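Local coordinates for conserved hypothetical alanine RICH protein (PDB 2IB0) that is of unknown function but folds as a four-helix bundle of the ferritin-like kind, two copies of which make up the assembly, at residues A[20-25]-A[120-125]; A[25-30]-A[71-76]; A[33-38]-A[85-90]; A[38-43]-A[101-106]; A[112-117]-A[128-133]. All blocks are in the same frame, centred on the assembly; numbering follows the deposited sequence.

Contact 1: A[20-25]-A[120-125]; sequences SADNAA and HAETAD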
# COMPACT_ATOMS: atom_id res chain seq x y z
N SER A 20 -8.53 1.67 24.07
CA SER A 20 -9.50 2.69 23.68
C SER A 20 -9.24 3.30 22.29
O SER A 20 -10.15 3.33 21.47
CB SER A 20 -9.53 3.79 24.74
OG SER A 20 -10.72 4.54 24.66
N ALA A 21 -8.00 3.73 22.02
CA ALA A 21 -7.63 4.29 20.71
C ALA A 21 -7.64 3.20 19.60
O ALA A 21 -8.05 3.47 18.47
CB ALA A 21 -6.26 4.98 20.76
N ASP A 22 -7.19 1.99 19.95
CA ASP A 22 -7.21 0.81 19.07
C ASP A 22 -8.65 0.51 18.60
O ASP A 22 -8.91 0.47 17.39
CB ASP A 22 -6.58 -0.40 19.82
CG ASP A 22 -6.19 -1.55 18.90
OD1 ASP A 22 -6.54 -1.53 17.67
OD2 ASP A 22 -5.48 -2.47 19.41
N ASN A 23 -9.58 0.34 19.54
CA ASN A 23 -11.00 0.13 19.21
C ASN A 23 -11.61 1.25 18.39
O ASN A 23 -12.38 1.01 17.44
CB ASN A 23 -11.83 -0.06 20.50
CG ASN A 23 -11.49 -1.35 21.22
OD1 ASN A 23 -10.72 -2.17 20.71
ND2 ASN A 23 -12.04 -1.54 22.41
N ALA A 24 -11.28 2.49 18.77
CA ALA A 24 -11.79 3.63 18.06
C ALA A 24 -11.29 3.64 16.65
O ALA A 24 -12.08 3.92 15.75
CB ALA A 24 -11.43 4.93 18.77
N ALA A 25 -10.00 3.31 16.43
CA ALA A 25 -9.49 3.32 15.09
C ALA A 25 -10.17 2.23 14.25
O ALA A 25 -10.40 2.42 13.09
CB ALA A 25 -7.92 3.15 15.07
N HIS A 120 -2.43 2.69 15.81
CA HIS A 120 -2.98 2.45 17.16
C HIS A 120 -3.22 0.98 17.51
O HIS A 120 -3.63 0.69 18.63
CB HIS A 120 -4.30 3.23 17.37
CG HIS A 120 -4.16 4.72 17.21
ND1 HIS A 120 -3.42 5.49 18.08
CD2 HIS A 120 -4.65 5.56 16.29
CE1 HIS A 120 -3.44 6.75 17.69
NE2 HIS A 120 -4.19 6.82 16.61
N ALA A 121 -2.96 0.06 16.59
CA ALA A 121 -3.21 -1.37 16.87
C ALA A 121 -2.15 -1.89 17.78
O ALA A 121 -0.95 -1.79 17.46
CB ALA A 121 -3.24 -2.19 15.61
N GLU A 122 -2.57 -2.49 18.90
CA GLU A 122 -1.61 -3.02 19.92
C GLU A 122 -0.94 -4.31 19.53
O GLU A 122 0.26 -4.54 19.84
CB GLU A 122 -2.29 -3.15 21.27
CG GLU A 122 -2.92 -1.85 21.77
CD GLU A 122 -3.07 -1.83 23.24
OE1 GLU A 122 -4.18 -2.16 23.69
OE2 GLU A 122 -2.07 -1.53 23.96
N THR A 123 -1.67 -5.20 18.84
CA THR A 123 -1.02 -6.46 18.44
C THR A 123 -0.44 -6.47 17.01
O THR A 123 -0.95 -5.83 16.09
CB THR A 123 -1.93 -7.65 18.64
OG1 THR A 123 -2.90 -7.66 17.62
CG2 THR A 123 -2.65 -7.57 19.98
N ALA A 124 0.65 -7.21 16.86
CA ALA A 124 1.24 -7.50 15.58
C ALA A 124 0.22 -8.07 14.62
O ALA A 124 0.24 -7.73 13.45
CB ALA A 124 2.40 -8.43 15.74
N ASP A 125 -0.68 -8.94 15.09
CA ASP A 125 -1.64 -9.56 14.17
C ASP A 125 -2.57 -8.51 13.56
O ASP A 125 -2.84 -8.54 12.34
CB ASP A 125 -2.49 -10.64 14.87
CG ASP A 125 -1.73 -11.92 15.09
OD1 ASP A 125 -0.72 -12.16 14.39
OD2 ASP A 125 -2.14 -12.70 15.98
O HOH W 1 -4.82 -4.89 18.49
O HOH W 2 -6.18 -3.36 21.93
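The first turns of helix 18-46 lie against the bend where helix 96-120 ends and helix 124-150 begins, the backbones coming closest at Asp22 and His120, whose CA atoms are 4.9 Å apart; Ala121 is the first residue to leave helical geometry and Thr123 takes the N-cap position of the next helix. Asp22 carries the contact. Its CG is anti to the backbone N (chi1 -164°), which swings the carboxylate across the carbonyl of His120 and over Ala121, so that OD1 rests 3.4 Å from Ala121 CA. OD2 accepts a nearly straight hydrogen bond from Glu122 N (3.0 Å, 171° at the hydrogen), the N-H arriving from above the carboxylate plane. Two waters add to the grip on the same oxygen: one donates to Asp22 OD2 and accepts from Thr123 N, while the other donates to both Asp22 OD2 and Glu122 OE1. The second water thus joins two carboxylates whose nearest oxygens, Asp22 OD2 and Glu122 OE1, are 4.5 Å apart, and probably eases their repulsion. OD1 has its own strong partner in a salt bridge to Arg76, which would help keep Asp22 ionised. Beside this polar cluster the His120 ring lies against the alanines of the helix, with ND1 3.9 Å from Ala21 CB and CD2 4.2 Å from Ala25 CB. Thr123 OG1 caps Asp126 N, completing the N-cap. An acidic side chain from one helix thus holds the backbone of a tight interhelical turn, at one end of a ferritin-like four-helix bundle.

Contact 2: A[25-30]-A[71-76]; sequences ALCDAL and VMLSAR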
# COMPACT_ATOMS: atom_id res chain seq x y z
N ALA A 25 -10.00 3.31 16.43
CA ALA A 25 -9.49 3.32 15.09
C ALA A 25 -10.17 2.23 14.25
O ALA A 25 -10.40 2.42 13.09
CB ALA A 25 -7.92 3.15 15.07
N LEU A 26 -10.40 1.05 14.81
CA LEU A 26 -10.88 -0.05 13.99
C LEU A 26 -12.38 0.10 13.69
O LEU A 26 -12.85 -0.31 12.60
CB LEU A 26 -10.57 -1.39 14.67
CG LEU A 26 -10.94 -2.68 13.92
CD1 LEU A 26 -10.18 -2.87 12.64
CD2 LEU A 26 -10.89 -3.93 14.80
N CYS A 27 -13.13 0.67 14.66
CA CYS A 27 -14.51 1.07 14.43
C CYS A 27 -14.61 2.11 13.32
O CYS A 27 -15.43 1.98 12.45
CB CYS A 27 -15.21 1.57 15.72
SG CYS A 27 -15.57 0.23 16.90
N ASP A 28 -13.75 3.14 13.34
CA ASP A 28 -13.74 4.13 12.24
C ASP A 28 -13.48 3.46 10.89
O ASP A 28 -14.07 3.85 9.89
CB ASP A 28 -12.64 5.16 12.41
CG ASP A 28 -12.91 6.13 13.53
OD1 ASP A 28 -14.08 6.32 13.91
OD2 ASP A 28 -11.91 6.68 14.05
N ALA A 29 -12.64 2.44 10.87
CA ALA A 29 -12.17 1.88 9.61
C ALA A 29 -13.30 1.03 9.08
O ALA A 29 -13.54 1.02 7.88
CB ALA A 29 -10.94 1.03 9.84
N LEU A 30 -14.01 0.37 9.99
CA LEU A 30 -15.19 -0.42 9.63
C LEU A 30 -16.31 0.45 9.03
O LEU A 30 -16.97 0.04 8.06
CB LEU A 30 -15.75 -1.19 10.84
CG LEU A 30 -17.05 -1.92 10.53
CD1 LEU A 30 -16.92 -2.81 9.31
CD2 LEU A 30 -17.64 -2.69 11.78
N VAL A 71 -15.70 -9.67 12.80
CA VAL A 71 -15.19 -10.75 13.64
C VAL A 71 -14.17 -10.20 14.66
O VAL A 71 -14.27 -10.49 15.85
CB VAL A 71 -14.59 -11.91 12.76
CG1 VAL A 71 -13.79 -12.92 13.60
CG2 VAL A 71 -15.71 -12.61 11.98
N MET A 72 -13.21 -9.39 14.20
CA MET A 72 -12.16 -8.82 15.08
C MET A 72 -12.75 -8.03 16.24
O MET A 72 -12.33 -8.21 17.40
CB MET A 72 -11.23 -7.90 14.30
CG MET A 72 -10.22 -8.59 13.40
SD MET A 72 -9.50 -7.52 12.14
CE MET A 72 -8.19 -6.71 13.06
N LEU A 73 -13.71 -7.16 15.95
CA LEU A 73 -14.35 -6.35 16.99
C LEU A 73 -15.06 -7.24 18.02
O LEU A 73 -14.99 -6.96 19.22
CB LEU A 73 -15.28 -5.28 16.40
CG LEU A 73 -14.56 -4.17 15.59
CD1 LEU A 73 -15.54 -3.34 14.76
CD2 LEU A 73 -13.73 -3.24 16.49
N SER A 74 -15.68 -8.34 17.56
CA SER A 74 -16.27 -9.34 18.47
C SER A 74 -15.25 -10.03 19.39
O SER A 74 -15.49 -10.19 20.60
CB SER A 74 -17.09 -10.38 17.70
OG SER A 74 -18.15 -9.74 17.00
N ALA A 75 -14.11 -10.41 18.82
CA ALA A 75 -13.01 -10.96 19.62
C ALA A 75 -12.55 -9.99 20.73
O ALA A 75 -12.05 -10.43 21.78
CB ALA A 75 -11.84 -11.35 18.72
N ARG A 76 -12.75 -8.70 20.51
CA ARG A 76 -12.39 -7.65 21.46
C ARG A 76 -13.48 -7.32 22.50
O ARG A 76 -13.23 -6.54 23.42
CB ARG A 76 -12.03 -6.37 20.72
CG ARG A 76 -10.83 -6.48 19.80
CD ARG A 76 -10.54 -5.13 19.19
NE ARG A 76 -9.32 -5.11 18.38
CZ ARG A 76 -8.71 -4.00 18.00
NH1 ARG A 76 -9.21 -2.81 18.36
NH2 ARG A 76 -7.64 -4.06 17.22
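Helices 18-46 and 52-75 run antiparallel in the four-helix bundle, and here their short segments cross at -155° with axes 10.9 Å apart, a spacing filled by leucines. Leu73 is the main bump from the second helix. Its two methyls fork over the hollow formed by Leu26, Cys27 and Leu30: CD2 enters between Leu26 and Cys27, lying 3.9 Å from Cys27 SG, while CD1 reaches the Leu30 side and sits 3.7 Å from Leu30 CD2. In return, Leu26 projects from the first helix with CG anti to the backbone N (chi1 -177°), and its CD2 methyl fills the hollow between Met72, Leu73 and Arg76. Leu26 and Leu73 pass side by side, pointing opposite ways, and the fit is tight: their CD2 methyls are only 3.4 Å apart. Met72 offers the root of its side chain, CB being 4.0 Å from Leu26 CD2, while its far part turns to Phe129 of helix 124-150. Trp114 of helix 96-120 also packs on Leu26, so this leucine belongs to the interior of the bundle as well as to the helix pair. Arg76 stretches back toward helix 18-46, its chain drawn out straight as far as NE. Its charged end is fixed by salt bridges of NH2 to Asp126 and Asp22 and by a hydrogen bond of NH1 to Asn23, which leaves the flat group laid across the leucine. The CD2 methyl of Leu26 stands over the centre of one guanidinium face, 3.9 Å from Arg76 CZ.

Contact 3: A[33-38]-A[85-90]; sequences EHATIY and AGYQLP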
# COMPACT_ATOMS: atom_id res chain seq x y z
N GLU A 33 -15.33 1.32 5.56
CA GLU A 33 -15.67 0.14 4.74
C GLU A 33 -17.16 0.04 4.35
O GLU A 33 -17.46 -0.18 3.18
CB GLU A 33 -15.25 -1.17 5.45
CG GLU A 33 -13.71 -1.41 5.51
CD GLU A 33 -13.00 -1.33 4.15
OE1 GLU A 33 -13.51 -1.85 3.13
OE2 GLU A 33 -11.89 -0.76 4.08
N HIS A 34 -18.08 0.16 5.30
CA HIS A 34 -19.50 0.19 4.96
C HIS A 34 -19.82 1.26 3.91
O HIS A 34 -20.51 0.99 2.92
CB HIS A 34 -20.35 0.42 6.20
CG HIS A 34 -20.46 -0.78 7.08
ND1 HIS A 34 -20.32 -0.71 8.45
CD2 HIS A 34 -20.69 -2.07 6.79
CE1 HIS A 34 -20.48 -1.91 8.97
NE2 HIS A 34 -20.68 -2.76 7.99
N ALA A 35 -19.28 2.47 4.12
CA ALA A 35 -19.48 3.62 3.26
C ALA A 35 -18.88 3.42 1.88
O ALA A 35 -19.42 3.94 0.89
CB ALA A 35 -18.92 4.86 3.90
N THR A 36 -17.78 2.66 1.80
CA THR A 36 -17.13 2.34 0.53
C THR A 36 -17.89 1.32 -0.29
O THR A 36 -18.02 1.49 -1.50
CB THR A 36 -15.71 1.80 0.74
OG1 THR A 36 -14.94 2.87 1.25
CG2 THR A 36 -15.12 1.40 -0.55
N ILE A 37 -18.37 0.27 0.38
CA ILE A 37 -19.18 -0.76 -0.26
C ILE A 37 -20.46 -0.12 -0.83
O ILE A 37 -20.84 -0.40 -1.96
CB ILE A 37 -19.54 -1.91 0.76
CG1 ILE A 37 -18.28 -2.70 1.13
CG2 ILE A 37 -20.80 -2.76 0.31
CD1 ILE A 37 -18.37 -3.28 2.54
N TYR A 38 -21.09 0.76 -0.06
CA TYR A 38 -22.24 1.52 -0.56
C TYR A 38 -21.85 2.35 -1.79
O TYR A 38 -22.58 2.40 -2.79
CB TYR A 38 -22.80 2.39 0.57
CG TYR A 38 -23.80 3.45 0.19
CD1 TYR A 38 -25.16 3.13 0.10
CD2 TYR A 38 -23.42 4.79 -0.00
CE1 TYR A 38 -26.12 4.10 -0.21
CE2 TYR A 38 -24.41 5.78 -0.31
CZ TYR A 38 -25.74 5.42 -0.42
OH TYR A 38 -26.74 6.34 -0.67
N ALA A 85 -28.33 3.22 6.49
CA ALA A 85 -29.23 2.98 5.33
C ALA A 85 -28.73 3.65 4.03
O ALA A 85 -28.57 2.99 2.99
CB ALA A 85 -30.65 3.44 5.67
N GLY A 86 -28.49 4.96 4.11
CA GLY A 86 -27.72 5.71 3.11
C GLY A 86 -26.52 6.44 3.71
O GLY A 86 -26.35 6.52 4.94
N TYR A 87 -25.66 6.93 2.82
CA TYR A 87 -24.51 7.76 3.19
C TYR A 87 -24.61 9.00 2.34
O TYR A 87 -25.34 9.03 1.36
CB TYR A 87 -23.17 7.05 2.96
CG TYR A 87 -22.94 5.94 3.96
CD1 TYR A 87 -22.26 6.17 5.17
CD2 TYR A 87 -23.44 4.65 3.73
CE1 TYR A 87 -22.09 5.14 6.11
CE2 TYR A 87 -23.25 3.62 4.64
CZ TYR A 87 -22.59 3.87 5.83
OH TYR A 87 -22.46 2.85 6.73
N GLN A 88 -23.94 10.05 2.77
CA GLN A 88 -23.65 11.15 1.92
C GLN A 88 -22.30 10.71 1.27
O GLN A 88 -21.32 10.50 1.97
CB GLN A 88 -23.52 12.38 2.81
CG GLN A 88 -22.96 13.60 2.16
CD GLN A 88 -23.87 14.16 1.12
OE1 GLN A 88 -23.42 14.53 0.04
NE2 GLN A 88 -25.18 14.22 1.42
N LEU A 89 -22.29 10.50 -0.05
CA LEU A 89 -21.06 10.23 -0.79
C LEU A 89 -20.03 11.37 -0.60
O LEU A 89 -20.42 12.55 -0.45
CB LEU A 89 -21.31 10.04 -2.30
CG LEU A 89 -22.15 8.88 -2.85
CD1 LEU A 89 -22.23 8.96 -4.38
CD2 LEU A 89 -21.61 7.56 -2.40
N PRO A 90 -18.73 11.03 -0.65
CA PRO A 90 -17.66 12.04 -0.52
C PRO A 90 -17.64 13.12 -1.64
O PRO A 90 -17.05 14.20 -1.46
CB PRO A 90 -16.37 11.21 -0.50
CG PRO A 90 -16.71 9.87 -1.04
CD PRO A 90 -18.20 9.67 -0.83
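The long loop between helices 52-75 and 96-120 passes over the outside of helix 18-46, and its residues 85-90, extended from Gly86 to Leu89, meet that helix through two tyrosines. Tyr87 reaches in from the loop, CG anti to its carbonyl carbon (chi1 -71°), and lays one ring face on the helix backbone: Ala35 CA stands over the ring centre in a CH-pi contact, 3.9 Å from the centroid of Tyr87 and 5° off the normal. Ala35 CB lies over the same face, 3.8 Å from Tyr87 CD1. At the tip of the ring the phenol oxygen meets aliphatic carbon, Tyr87 OH being 3.3 Å from His34 CB; its polar partner is Ala84 N, back in the loop. Tyr38 extends the other way, from helix to loop, CG anti to the backbone N. Its ring face is covered by the loop backbone, with Tyr87 N 3.6 Å from Tyr38 CE2, and Leu89 CD2 adds a methyl 3.9 Å from the same CE2. The two rings meet obliquely, planes at 55°. Each tyrosine therefore covers backbone of the other segment, where this interhelical loop crosses the outside of the ferritin-like four-helix bundle.

Contact 4: A[38-43]-A[101-106]; sequences YGYGIV and RLAVRM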
# COMPACT_ATOMS: atom_id res chain seq x y z
N TYR A 38 -21.09 0.76 -0.06
CA TYR A 38 -22.24 1.52 -0.56
C TYR A 38 -21.85 2.35 -1.79
O TYR A 38 -22.58 2.40 -2.79
CB TYR A 38 -22.80 2.39 0.57
CG TYR A 38 -23.80 3.45 0.19
CD1 TYR A 38 -25.16 3.13 0.10
CD2 TYR A 38 -23.42 4.79 -0.00
CE1 TYR A 38 -26.12 4.10 -0.21
CE2 TYR A 38 -24.41 5.78 -0.31
CZ TYR A 38 -25.74 5.42 -0.42
OH TYR A 38 -26.74 6.34 -0.67
N GLY A 39 -20.68 2.98 -1.75
CA GLY A 39 -20.29 3.87 -2.83
C GLY A 39 -20.00 3.12 -4.11
O GLY A 39 -20.18 3.64 -5.21
N TYR A 40 -19.48 1.90 -3.98
CA TYR A 40 -19.16 1.13 -5.17
C TYR A 40 -20.42 0.64 -5.90
O TYR A 40 -20.35 0.33 -7.07
CB TYR A 40 -18.25 -0.04 -4.87
CG TYR A 40 -16.77 0.22 -5.04
CD1 TYR A 40 -15.91 0.23 -3.95
CD2 TYR A 40 -16.23 0.48 -6.32
CE1 TYR A 40 -14.51 0.47 -4.13
CE2 TYR A 40 -14.88 0.73 -6.50
CZ TYR A 40 -14.01 0.73 -5.39
OH TYR A 40 -12.65 0.94 -5.57
N GLY A 41 -21.56 0.55 -5.19
CA GLY A 41 -22.83 0.36 -5.86
C GLY A 41 -23.06 1.48 -6.88
O GLY A 41 -23.56 1.23 -7.97
N ILE A 42 -22.73 2.71 -6.51
CA ILE A 42 -22.90 3.85 -7.40
C ILE A 42 -21.83 3.84 -8.51
O ILE A 42 -22.14 4.05 -9.67
CB ILE A 42 -22.90 5.18 -6.63
CG1 ILE A 42 -24.23 5.32 -5.84
CG2 ILE A 42 -22.85 6.37 -7.59
CD1 ILE A 42 -24.23 4.57 -4.49
N VAL A 43 -20.58 3.55 -8.15
CA VAL A 43 -19.53 3.38 -9.13
C VAL A 43 -20.00 2.39 -10.19
O VAL A 43 -19.96 2.68 -11.39
CB VAL A 43 -18.22 2.90 -8.46
CG1 VAL A 43 -17.14 2.55 -9.50
CG2 VAL A 43 -17.72 3.96 -7.50
N ARG A 101 -13.31 8.80 -10.28
CA ARG A 101 -12.85 9.72 -9.27
C ARG A 101 -13.40 9.38 -7.89
O ARG A 101 -12.71 9.53 -6.88
CB ARG A 101 -13.24 11.16 -9.64
CG ARG A 101 -12.34 11.79 -10.70
CD ARG A 101 -12.63 13.34 -10.89
NE ARG A 101 -13.89 13.63 -11.63
CZ ARG A 101 -14.03 13.51 -12.97
NH1 ARG A 101 -13.01 13.04 -13.71
NH2 ARG A 101 -15.18 13.81 -13.57
N LEU A 102 -14.66 8.97 -7.83
CA LEU A 102 -15.28 8.59 -6.57
C LEU A 102 -14.52 7.39 -6.01
O LEU A 102 -14.27 7.34 -4.82
CB LEU A 102 -16.77 8.21 -6.78
CG LEU A 102 -17.57 7.66 -5.58
CD1 LEU A 102 -17.52 8.62 -4.41
CD2 LEU A 102 -19.02 7.38 -6.02
N ALA A 103 -14.27 6.41 -6.86
CA ALA A 103 -13.55 5.20 -6.45
C ALA A 103 -12.17 5.55 -5.88
O ALA A 103 -11.76 5.04 -4.86
CB ALA A 103 -13.40 4.23 -7.61
N VAL A 104 -11.45 6.47 -6.51
CA VAL A 104 -10.11 6.87 -6.00
C VAL A 104 -10.29 7.55 -4.62
O VAL A 104 -9.59 7.26 -3.65
CB VAL A 104 -9.41 7.87 -6.98
CG1 VAL A 104 -8.08 8.45 -6.37
CG2 VAL A 104 -9.19 7.22 -8.33
N ARG A 105 -11.23 8.47 -4.53
CA ARG A 105 -11.44 9.17 -3.27
C ARG A 105 -11.78 8.17 -2.14
O ARG A 105 -11.29 8.31 -1.02
CB ARG A 105 -12.55 10.22 -3.41
CG ARG A 105 -13.10 10.63 -2.06
CD ARG A 105 -12.10 11.46 -1.21
NE ARG A 105 -12.53 12.85 -1.25
CZ ARG A 105 -13.20 13.46 -0.28
NH1 ARG A 105 -13.47 12.85 0.88
NH2 ARG A 105 -13.56 14.71 -0.47
N MET A 106 -12.59 7.17 -2.45
CA MET A 106 -13.01 6.18 -1.46
C MET A 106 -11.84 5.31 -0.98
O MET A 106 -11.67 5.12 0.19
CB MET A 106 -14.20 5.34 -1.96
CG MET A 106 -15.50 6.14 -2.20
SD MET A 106 -16.89 4.99 -2.31
CE MET A 106 -16.37 4.15 -3.84
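Met106 starts with CG anti to its carbonyl carbon (chi1 -64°), runs on through an extended chi2 and then bends at chi3 (-65°), so that SD and CE turn along helix 18-46. SD settles on the backbone at Gly39, 3.6 Å from Gly39 CA, a position where the absence of a side chain lets the sulphur come in directly. The bend carries the CE methyl over one face of the Tyr40 ring, 4.0 Å from its centroid in a CH-pi contact and displaced slightly toward the rim. Val43 meets that methyl tip to tip, its CG2 lying 3.9 Å from Met106 CE. Leu102, with CG anti to the backbone N, crosses Val43 obliquely and brings its CD2 3.9 Å from the same Val43 CG2. Nearer the phenol end, on the same side of the ring as the methionine methyl, Ala103 CB lies 3.9 Å from Tyr40 OH, which is hydrogen-bonded to Glu107 one turn farther along helix 96-120. The segments run antiparallel, at 161°, with axes 9.8 Å apart. Around this buried pair, Trp144 of helix 124-150 packs on Val43 and Ala103, while helix 52-75 supplies Val55 against Val43 and Ala58 and Leu59 against Tyr40.

Contact 5: A[112-117]-A[128-133]; sequences TAWRAV and VFASTA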
# COMPACT_ATOMS: atom_id res chain seq x y z
N THR A 112 -6.27 6.15 4.51
CA THR A 112 -6.20 7.02 5.70
C THR A 112 -6.72 6.37 6.96
O THR A 112 -6.13 6.55 8.03
CB THR A 112 -6.95 8.33 5.46
OG1 THR A 112 -6.35 9.00 4.36
CG2 THR A 112 -6.88 9.26 6.70
N ALA A 113 -7.85 5.66 6.85
CA ALA A 113 -8.47 5.00 8.01
C ALA A 113 -7.64 3.77 8.45
O ALA A 113 -7.43 3.55 9.62
CB ALA A 113 -9.89 4.61 7.72
N TRP A 114 -7.16 3.00 7.49
CA TRP A 114 -6.25 1.90 7.79
C TRP A 114 -4.89 2.29 8.33
O TRP A 114 -4.36 1.59 9.21
CB TRP A 114 -6.17 0.91 6.62
CG TRP A 114 -7.52 0.21 6.51
CD1 TRP A 114 -8.46 0.38 5.53
CD2 TRP A 114 -8.07 -0.72 7.45
NE1 TRP A 114 -9.56 -0.40 5.79
CE2 TRP A 114 -9.35 -1.08 6.97
CE3 TRP A 114 -7.60 -1.28 8.66
CZ2 TRP A 114 -10.17 -1.99 7.62
CZ3 TRP A 114 -8.44 -2.18 9.34
CH2 TRP A 114 -9.71 -2.53 8.82
N ARG A 115 -4.30 3.38 7.85
CA ARG A 115 -3.06 3.87 8.46
C ARG A 115 -3.28 4.19 9.93
O ARG A 115 -2.40 3.98 10.73
CB ARG A 115 -2.52 5.08 7.72
CG ARG A 115 -1.21 5.57 8.24
CD ARG A 115 -0.65 6.70 7.37
NE ARG A 115 -0.68 6.35 5.95
CZ ARG A 115 -1.50 6.88 5.04
NH1 ARG A 115 -2.39 7.82 5.38
NH2 ARG A 115 -1.41 6.46 3.78
N ALA A 116 -4.47 4.70 10.29
CA ALA A 116 -4.76 4.95 11.72
C ALA A 116 -4.83 3.67 12.56
O ALA A 116 -4.44 3.67 13.71
CB ALA A 116 -6.04 5.76 11.87
N VAL A 117 -5.41 2.60 12.01
CA VAL A 117 -5.40 1.30 12.70
C VAL A 117 -3.94 0.76 12.86
O VAL A 117 -3.54 0.27 13.95
CB VAL A 117 -6.36 0.28 11.99
CG1 VAL A 117 -6.32 -1.07 12.70
CG2 VAL A 117 -7.89 0.81 11.94
N VAL A 128 -0.62 -6.16 11.17
CA VAL A 128 -0.42 -6.79 9.87
C VAL A 128 -1.70 -6.74 9.04
O VAL A 128 -1.62 -6.45 7.86
CB VAL A 128 0.20 -8.22 9.94
CG1 VAL A 128 0.08 -8.97 8.60
CG2 VAL A 128 1.67 -8.13 10.35
N PHE A 129 -2.87 -6.98 9.65
CA PHE A 129 -4.15 -6.97 8.94
C PHE A 129 -4.45 -5.57 8.40
O PHE A 129 -4.91 -5.41 7.24
CB PHE A 129 -5.27 -7.45 9.87
CG PHE A 129 -6.67 -7.36 9.26
CD1 PHE A 129 -7.26 -8.48 8.67
CD2 PHE A 129 -7.38 -6.16 9.25
CE1 PHE A 129 -8.54 -8.41 8.12
CE2 PHE A 129 -8.66 -6.08 8.68
CZ PHE A 129 -9.24 -7.22 8.12
N ALA A 130 -4.18 -4.56 9.24
CA ALA A 130 -4.46 -3.18 8.90
C ALA A 130 -3.51 -2.75 7.76
O ALA A 130 -3.93 -2.06 6.86
CB ALA A 130 -4.30 -2.27 10.12
N SER A 131 -2.23 -3.15 7.83
CA SER A 131 -1.31 -2.81 6.79
C SER A 131 -1.64 -3.48 5.46
O SER A 131 -1.43 -2.87 4.42
CB SER A 131 0.15 -3.03 7.18
OG SER A 131 0.57 -4.37 6.99
N THR A 132 -2.10 -4.72 5.48
CA THR A 132 -2.63 -5.37 4.28
C THR A 132 -3.84 -4.61 3.66
O THR A 132 -3.86 -4.32 2.43
CB THR A 132 -2.99 -6.82 4.62
OG1 THR A 132 -1.78 -7.50 4.97
CG2 THR A 132 -3.63 -7.53 3.43
N ALA A 133 -4.80 -4.23 4.53
CA ALA A 133 -5.94 -3.40 4.14
C ALA A 133 -5.48 -2.04 3.59
O ALA A 133 -6.04 -1.56 2.59
CB ALA A 133 -6.89 -3.23 5.32
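The indole of Trp114 lies over helix 124-150 with one face turned to Ala133, whose CB stands almost on the normal of the five-membered ring, 3.6 Å from the centroid of that ring in Trp114. The chi1 of -68° sets Trp114 CG anti to the carbonyl carbon, and the benzo end then runs back past Ala130, CE3 being 3.7 Å from Ala130 CB, to reach Phe129. There the Phe129 ring, brought round by CG anti to its backbone N, points its edge at the indole face in an offset edge-to-face pair, with planes at 64° and Phe129 CE2 3.7 Å from Trp114 CH2. These helices follow each other in the four-helix bundle as an antiparallel hairpin, and the alanines let the short segments approach to 8.2 Å between axes. Trp114 spans the interior: Leu26 and Ala29 of helix 18-46 and Val69 of helix 52-75 also pack on it, and its NE1 donates a hydrogen bond to the Glu33 carboxylate. One turn on from Trp114, Val117 presses against Ala130, with Val117 CG1 tight at 3.5 Å from Ala130 CB. Away from the indole, Ser131 packs on Leu134 of the second subunit.

How the contacts relate
From the N terminus, helix 18-46 enters contacts 1 to 4 in turn. Contact 1 closes the longest loop, joining the start of this helix to the turn before helix 124-150, and contacts 2, 3 and 4 all lie within that loop. Contacts 2, 3 and 4 cross one another along the chain, tying helix 18-46 successively to helix 52-75, to the long loop and to helix 96-120. Contact 5 closes the short hairpin of helices 96-120 and 124-150 and crosses contact 1. Arg76 links contacts 1 and 2 through Asp22 and Asn23, 3 and 4 share Tyr38 where their helix segments join, and Glu33 with Trp114 connects 3 to 5.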